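Local coordinates for amidohydrolase 3 domain-containing protein (Pyrococcus horikoshii, PDB 3IGH), which probably acts as a metal-dependent hydrolase of the amidohydrolase family, cleaving carbon-nitrogen bonds other than peptide bonds, at residues A[184-189]-A[209-214]; A[418-421]-A[425-428]. All coordinates share one frame; numbering follows the deposited sequence. Where two conformers were deposited one is given.

Contact 1: A[184-189]-A[209-214]; sequences EDYVYY and SVNEKA. With SO4 (sulfate ion), chain H.
The N-terminal turn of helix 212-223 is capped by N211, and the ring of Y186, reaching over from helix 183-199, meets both the cap and the turn behind it. The CG of N211 sits between its own backbone N and carbonyl carbon (chi1 63°), which turns N211 OD1 back to take the amide N of A214 at 2.9 Å, almost straight down the carbonyl. The other end of the amide serves two acceptors: N211 ND2 gives one N-H to Y186 OH at 3.1 Å (158° at the hydrogen), and N211 ND2 also makes a nearly linear hydrogen bond of 2.8 Å to O1 of a sulfate ion, probably from the crystallisation liquor. Ring and amide stand 79° apart, so they meet as crossed planes rather than a stack. In this TIM-barrel family, helices pack around the strands, and here the two helices flanking strand 202-210 in sequence are joined. One face of the Y186 ring lies over the backbone, with A214 N 3.8 Å above its plane toward the rim. Y186 CD2 touches A214 CB at 3.8 Å, and Y186 CE1 touches K213 CB at 3.6 Å, before the extended lysine runs off to L181 O and E178 O. The tyrosine hydroxyl also donates to N177 O; a leucine in place of Y186 would probably leave that carbonyl without its donor, deprive N211 ND2 of its hydroxyl partner and take the flat ring off K213 and A214.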
ATOM      1  N   GLU A 184       4.346 -19.533   4.080  1.00 30.76           N
ATOM      2  CA  GLU A 184       3.383 -20.043   5.060  0.50 29.30           C
ATOM      3  C   GLU A 184       3.990 -20.128   6.467  1.00 31.05           C
ATOM      4  O   GLU A 184       3.304 -19.852   7.455  1.00 31.56           O
ATOM      5  CB  GLU A 184       2.818 -21.409   4.635  0.50 31.94           C
ATOM      6  CG  GLU A 184       2.329 -21.485   3.189  0.50 36.30           C
ATOM      7  CD  GLU A 184       3.403 -21.975   2.229  0.50 44.33           C
ATOM      8  OE1 GLU A 184       4.041 -21.126   1.566  0.50 27.05           O
ATOM      9  OE2 GLU A 184       3.619 -23.209   2.147  0.50 49.47           O
ATOM     10  N   ASP A 185       5.271 -20.503   6.555  1.00 31.89           N
ATOM     11  CA  ASP A 185       5.993 -20.518   7.837  1.00 29.96           C
ATOM     12  C   ASP A 185       6.092 -19.113   8.433  1.00 33.91           C
ATOM     13  O   ASP A 185       5.849 -18.921   9.626  1.00 30.52           O
ATOM     14  CB  ASP A 185       7.405 -21.069   7.680  1.00 29.41           C
ATOM     15  CG  ASP A 185       7.422 -22.550   7.362  1.00 38.69           C
ATOM     16  OD1 ASP A 185       6.483 -23.273   7.753  1.00 33.25           O
ATOM     17  OD2 ASP A 185       8.382 -22.981   6.713  1.00 35.33           O
ATOM     18  N   TYR A 186       6.451 -18.148   7.589  1.00 31.16           N
ATOM     19  CA  TYR A 186       6.535 -16.743   7.999  1.00 33.91           C
ATOM     20  C   TYR A 186       5.185 -16.195   8.447  1.00 31.17           C
ATOM     21  O   TYR A 186       5.125 -15.466   9.437  1.00 32.03           O
ATOM     22  CB  TYR A 186       7.116 -15.873   6.890  1.00 29.29           C
ATOM     23  CG  TYR A 186       8.627 -15.878   6.792  1.00 30.75           C
ATOM     24  CD1 TYR A 186       9.291 -16.803   5.982  1.00 29.70           C
ATOM     25  CD2 TYR A 186       9.393 -14.947   7.494  1.00 25.03           C
ATOM     26  CE1 TYR A 186      10.683 -16.799   5.874  1.00 27.53           C
ATOM     27  CE2 TYR A 186      10.782 -14.939   7.404  1.00 32.13           C
ATOM     28  CZ  TYR A 186      11.413 -15.868   6.593  1.00 32.11           C
ATOM     29  OH  TYR A 186      12.772 -15.855   6.484  1.00 30.26           O
ATOM     30  N   VAL A 187       4.109 -16.555   7.742  1.00 28.99           N
ATOM     31  CA  VAL A 187       2.753 -16.151   8.152  1.00 32.25           C
ATOM     32  C   VAL A 187       2.472 -16.679   9.571  1.00 30.33           C
ATOM     33  O   VAL A 187       2.022 -15.934  10.435  1.00 29.04           O
ATOM     34  CB  VAL A 187       1.647 -16.606   7.132  1.00 34.16           C
ATOM     35  CG1 VAL A 187       0.241 -16.389   7.678  1.00 31.13           C
ATOM     36  CG2 VAL A 187       1.795 -15.868   5.801  1.00 33.06           C
ATOM     37  N   TYR A 188       2.780 -17.955   9.794  1.00 32.61           N
ATOM     38  CA  TYR A 188       2.603 -18.599  11.094  1.00 35.26           C
ATOM     39  C   TYR A 188       3.430 -17.905  12.193  1.00 34.74           C
ATOM     40  O   TYR A 188       2.905 -17.611  13.267  1.00 30.36           O
ATOM     41  CB  TYR A 188       2.955 -20.087  10.980  1.00 33.42           C
ATOM     42  CG  TYR A 188       2.945 -20.847  12.290  1.00 48.14           C
ATOM     43  CD1 TYR A 188       1.764 -21.378  12.799  1.00 49.57           C
ATOM     44  CD2 TYR A 188       4.123 -21.052  13.007  1.00 53.20           C
ATOM     45  CE1 TYR A 188       1.752 -22.079  14.002  1.00 64.08           C
ATOM     46  CE2 TYR A 188       4.124 -21.748  14.207  1.00 59.89           C
ATOM     47  CZ  TYR A 188       2.937 -22.258  14.698  1.00 63.56           C
ATOM     48  OH  TYR A 188       2.942 -22.953  15.882  1.00 66.35           O
ATOM     49  N   TYR A 189       4.709 -17.638  11.909  1.00 29.92           N
ATOM     50  CA  TYR A 189       5.590 -16.979  12.879  1.00 29.26           C
ATOM     51  C   TYR A 189       5.136 -15.562  13.218  1.00 29.04           C
ATOM     52  O   TYR A 189       5.134 -15.171  14.387  1.00 28.39           O
ATOM     53  CB  TYR A 189       7.034 -16.957  12.389  1.00 29.83           C
ATOM     54  CG  TYR A 189       7.709 -18.312  12.358  1.00 34.53           C
ATOM     55  CD1 TYR A 189       7.484 -19.255  13.361  1.00 37.25           C
ATOM     56  CD2 TYR A 189       8.596 -18.640  11.334  1.00 43.05           C
ATOM     57  CE1 TYR A 189       8.120 -20.498  13.338  1.00 34.83           C
ATOM     58  CE2 TYR A 189       9.227 -19.878  11.300  1.00 47.98           C
ATOM     59  CZ  TYR A 189       8.982 -20.799  12.301  1.00 38.80           C
ATOM     60  OH  TYR A 189       9.607 -22.021  12.263  1.00 47.94           O
ATOM     61  N   SER A 209      14.640  -5.270   9.235  1.00 33.72           N
ATOM     62  CA  SER A 209      15.195  -6.273   8.307  1.00 34.54           C
ATOM     63  C   SER A 209      14.144  -7.262   7.819  1.00 33.44           C
ATOM     64  O   SER A 209      14.277  -8.484   7.963  1.00 34.36           O
ATOM     65  CB  SER A 209      16.439  -6.973   8.874  1.00 34.43           C
ATOM     66  OG  SER A 209      17.460  -6.026   9.114  1.00 35.66           O
ATOM     67  N   VAL A 210      13.087  -6.710   7.239  1.00 26.73           N
ATOM     68  CA  VAL A 210      12.060  -7.529   6.610  1.00 25.10           C
ATOM     69  C   VAL A 210      12.659  -8.068   5.311  1.00 27.28           C
ATOM     70  O   VAL A 210      13.021  -7.287   4.421  1.00 28.33           O
ATOM     71  CB  VAL A 210      10.779  -6.676   6.320  1.00 28.67           C
ATOM     72  CG1 VAL A 210       9.726  -7.484   5.576  1.00 25.65           C
ATOM     73  CG2 VAL A 210      10.202  -6.135   7.609  1.00 29.84           C
ATOM     74  N   ASN A 211      12.787  -9.393   5.206  1.00 27.44           N
ATOM     75  CA  ASN A 211      13.298 -10.012   3.983  1.00 25.55           C
ATOM     76  C   ASN A 211      12.167 -10.314   2.987  1.00 29.06           C
ATOM     77  O   ASN A 211      11.025  -9.906   3.202  1.00 24.31           O
ATOM     78  CB  ASN A 211      14.162 -11.265   4.287  1.00 28.68           C
ATOM     79  CG  ASN A 211      13.382 -12.397   4.968  1.00 28.69           C
ATOM     80  OD1 ASN A 211      12.178 -12.568   4.763  1.00 28.88           O
ATOM     81  ND2 ASN A 211      14.087 -13.191   5.781  1.00 28.57           N
ATOM     82  N   GLU A 212      12.484 -11.039   1.917  1.00 24.38           N
ATOM     83  CA  GLU A 212      11.546 -11.247   0.803  1.00 25.94           C
ATOM     84  C   GLU A 212      10.301 -12.011   1.228  1.00 32.97           C
ATOM     85  O   GLU A 212       9.175 -11.582   0.962  1.00 28.31           O
ATOM     86  CB  GLU A 212      12.238 -11.979  -0.362  1.00 33.01           C
ATOM     87  CG  GLU A 212      13.254 -11.138  -1.158  1.00 50.47           C
ATOM     88  CD  GLU A 212      14.675 -11.080  -0.553  1.00 72.26           C
ATOM     89  OE1 GLU A 212      14.903 -11.479   0.624  1.00 44.43           O
ATOM     90  OE2 GLU A 212      15.579 -10.612  -1.286  1.00 63.97           O
ATOM     91  N   LYS A 213      10.502 -13.129   1.918  1.00 28.72           N
ATOM     92  CA  LYS A 213       9.370 -13.940   2.372  1.00 27.38           C
ATOM     93  C   LYS A 213       8.573 -13.344   3.525  1.00 25.47           C
ATOM     94  O   LYS A 213       7.355 -13.544   3.603  1.00 29.69           O
ATOM     95  CB  LYS A 213       9.821 -15.356   2.703  1.00 29.72           C
ATOM     96  CG  LYS A 213      10.236 -16.128   1.483  1.00 31.94           C
ATOM     97  CD  LYS A 213      10.513 -17.577   1.792  1.00 36.44           C
ATOM     98  CE  LYS A 213      10.848 -18.314   0.505  1.00 41.78           C
ATOM     99  NZ  LYS A 213      11.318 -19.697   0.764  1.00 39.31           N
ATOM    100  N   ALA A 214       9.251 -12.641   4.433  1.00 28.55           N
ATOM    101  CA  ALA A 214       8.556 -11.916   5.501  1.00 24.45           C
ATOM    102  C   ALA A 214       7.665 -10.835   4.885  1.00 27.49           C
ATOM    103  O   ALA A 214       6.537 -10.651   5.321  1.00 27.90           O
ATOM    104  CB  ALA A 214       9.537 -11.293   6.486  1.00 25.11           C
TER
HETATM  105  S   SO4 H   7      17.710 -12.563   4.833  0.50 43.54           S
HETATM  106  O1  SO4 H   7      16.810 -12.756   5.964  0.50 39.08           O
HETATM  107  O2  SO4 H   7      18.949 -13.300   5.045  0.50 40.32           O
HETATM  108  O3  SO4 H   7      17.069 -13.045   3.618  0.50 52.70           O
HETATM  109  O4  SO4 H   7      18.007 -11.146   4.682  0.50 34.04           O

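Contact 2: A[418-421]-A[425-428]; sequences RGKG and LYEL
T429 OG1 is gripped from both sides of the contact, receiving R418 NE and bonding to L425 O, and so ties together two residues whose side chains also touch, R418 NH2 lying 4.1 Å from L425 CD2. The rest of the guanidinium is held by backbone carbonyls: NH1 bonds Y384 O, and NH2 makes a weak bond to V383 O. Y426, its CG anti to the backbone N (chi1 173°), presents one ring face to K420, whose CB stands 3.7 Å above the ring centre in a CH-pi contact. The lysine chain then runs alongside the tyrosine in the same direction, K420 CG 3.7 Å from Y426 CE1 and K420 CD 3.6 Å from Y426 CZ, until a bend at chi3 (81°) leads its amine away. At the ring edge, in plane, R418 CB lies 3.9 Å from Y426 CD2, while R418 O approaches Y426 CB to 3.3 Å. Positive phi at R418 and G419 bends the chain out of helix 408-417 and around the tyrosine. Short helix 425-429 is folded back on the preceding loop, with L425 packed against I371 and V372 of helix 371-375 and both R418 and L425 against I365 of helix 364-367.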
ATOM      1  N   ARG A 418      17.786   1.170  35.816  1.00 37.11           N
ATOM      2  CA  ARG A 418      19.131   0.919  35.269  1.00 39.88           C
ATOM      3  C   ARG A 418      19.902  -0.281  35.817  1.00 39.01           C
ATOM      4  O   ARG A 418      21.118  -0.235  35.912  1.00 36.14           O
ATOM      5  CB  ARG A 418      19.998   2.187  35.329  1.00 44.54           C
ATOM      6  CG  ARG A 418      19.725   3.151  34.197  1.00 45.79           C
ATOM      7  CD  ARG A 418      20.743   4.279  34.126  1.00 36.07           C
ATOM      8  NE  ARG A 418      21.965   3.956  33.379  1.00 36.66           N
ATOM      9  CZ  ARG A 418      22.075   3.998  32.048  1.00 35.56           C
ATOM     10  NH1 ARG A 418      21.025   4.298  31.292  1.00 27.20           N
ATOM     11  NH2 ARG A 418      23.236   3.715  31.469  1.00 31.94           N
ATOM     12  N   GLY A 419      19.198  -1.358  36.142  1.00 36.87           N
ATOM     13  CA  GLY A 419      19.843  -2.577  36.611  1.00 35.98           C
ATOM     14  C   GLY A 419      20.307  -2.538  38.056  1.00 34.76           C
ATOM     15  O   GLY A 419      21.200  -3.301  38.432  1.00 38.11           O
ATOM     16  N   LYS A 420      19.729  -1.636  38.851  1.00 35.62           N
ATOM     17  CA  LYS A 420      20.011  -1.571  40.296  1.00 42.79           C
ATOM     18  C   LYS A 420      19.859  -2.959  40.917  1.00 44.72           C
ATOM     19  O   LYS A 420      18.819  -3.602  40.754  1.00 38.13           O
ATOM     20  CB  LYS A 420      19.081  -0.569  40.984  1.00 43.23           C
ATOM     21  CG  LYS A 420      19.364  -0.357  42.478  1.00 49.34           C
ATOM     22  CD  LYS A 420      18.695   0.914  43.013  1.00 53.17           C
ATOM     23  CE  LYS A 420      17.221   0.705  43.340  1.00 83.81           C
ATOM     24  NZ  LYS A 420      16.619   1.911  43.986  1.00 88.47           N
ATOM     25  N   GLY A 421      20.925  -3.432  41.561  1.00 42.64           N
ATOM     26  CA  GLY A 421      20.940  -4.744  42.202  1.00 37.51           C
ATOM     27  C   GLY A 421      21.053  -5.913  41.251  1.00 43.71           C
ATOM     28  O   GLY A 421      20.780  -7.056  41.635  1.00 45.02           O
ATOM     29  N   LEU A 425      26.704  -1.809  35.979  1.00 34.45           N
ATOM     30  CA  LEU A 425      26.429  -0.556  35.267  1.00 31.48           C
ATOM     31  C   LEU A 425      25.614   0.467  36.062  1.00 33.01           C
ATOM     32  O   LEU A 425      25.842   1.669  35.926  1.00 35.62           O
ATOM     33  CB  LEU A 425      25.730  -0.846  33.921  1.00 33.27           C
ATOM     34  CG  LEU A 425      25.789   0.277  32.887  1.00 38.08           C
ATOM     35  CD1 LEU A 425      27.233   0.559  32.490  1.00 41.06           C
ATOM     36  CD2 LEU A 425      24.924  -0.040  31.670  1.00 41.20           C
ATOM     37  N   TYR A 426      24.679  -0.006  36.890  1.00 34.87           N
ATOM     38  CA  TYR A 426      23.859   0.906  37.690  1.00 37.06           C
ATOM     39  C   TYR A 426      24.688   1.892  38.512  1.00 37.87           C
ATOM     40  O   TYR A 426      24.527   3.108  38.364  1.00 35.27           O
ATOM     41  CB  TYR A 426      22.879   0.176  38.625  1.00 37.86           C
ATOM     42  CG  TYR A 426      22.186   1.170  39.536  1.00 39.18           C
ATOM     43  CD1 TYR A 426      22.522   1.262  40.897  1.00 41.72           C
ATOM     44  CD2 TYR A 426      21.249   2.070  39.027  1.00 37.45           C
ATOM     45  CE1 TYR A 426      21.922   2.208  41.722  1.00 43.28           C
ATOM     46  CE2 TYR A 426      20.640   3.018  39.848  1.00 44.42           C
ATOM     47  CZ  TYR A 426      20.982   3.078  41.194  1.00 50.01           C
ATOM     48  OH  TYR A 426      20.383   4.006  42.010  1.00 47.68           O
ATOM     49  N   GLU A 427      25.566   1.368  39.372  1.00 37.77           N
ATOM     50  CA  GLU A 427      26.363   2.207  40.274  0.50 42.49           C
ATOM     51  C   GLU A 427      27.234   3.198  39.509  1.00 41.86           C
ATOM     52  O   GLU A 427      27.512   4.288  39.994  1.00 39.13           O
ATOM     53  CB  GLU A 427      27.207   1.352  41.241  0.50 43.61           C
ATOM     54  CG  GLU A 427      28.459   0.692  40.646  0.50 48.22           C
ATOM     55  CD  GLU A 427      29.761   1.439  40.949  0.50 63.40           C
ATOM     56  OE1 GLU A 427      30.838   0.829  40.789  0.50 64.59           O
ATOM     57  OE2 GLU A 427      29.720   2.625  41.347  0.50 67.61           O
ATOM     58  N   LEU A 428      27.650   2.811  38.305  1.00 37.55           N
ATOM     59  CA  LEU A 428      28.541   3.636  37.504  1.00 36.95           C
ATOM     60  C   LEU A 428      27.819   4.701  36.693  1.00 41.45           C
ATOM     61  O   LEU A 428      28.426   5.700  36.318  1.00 45.83           O
ATOM     62  CB  LEU A 428      29.375   2.749  36.580  1.00 36.04           C
ATOM     63  CG  LEU A 428      30.369   1.806  37.261  1.00 41.62           C
ATOM     64  CD1 LEU A 428      30.916   0.795  36.269  1.00 36.90           C
ATOM     65  CD2 LEU A 428      31.493   2.609  37.905  1.00 46.94           C
TER

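Read from the N terminus, the chain illustrates local closure at two scales. Contact 1 comes first: residues 184-189 and 209-214 close a loop of 19 intervening residues, which holds the remainder of helix 183-199 and most of strand 202-210, and so tie the starts of the two helices on either side of that strand in sequence. Contact 2 follows much later and is far tighter, with only three residues separating 418-421 from 425-428; it closes the short loop between helices 408-417 and 425-429. The two loops are in series, neither crossing nor enclosing the other. The centres of contact 1 and contact 2 are about 38 Å apart, on opposite sides of the chain's centre.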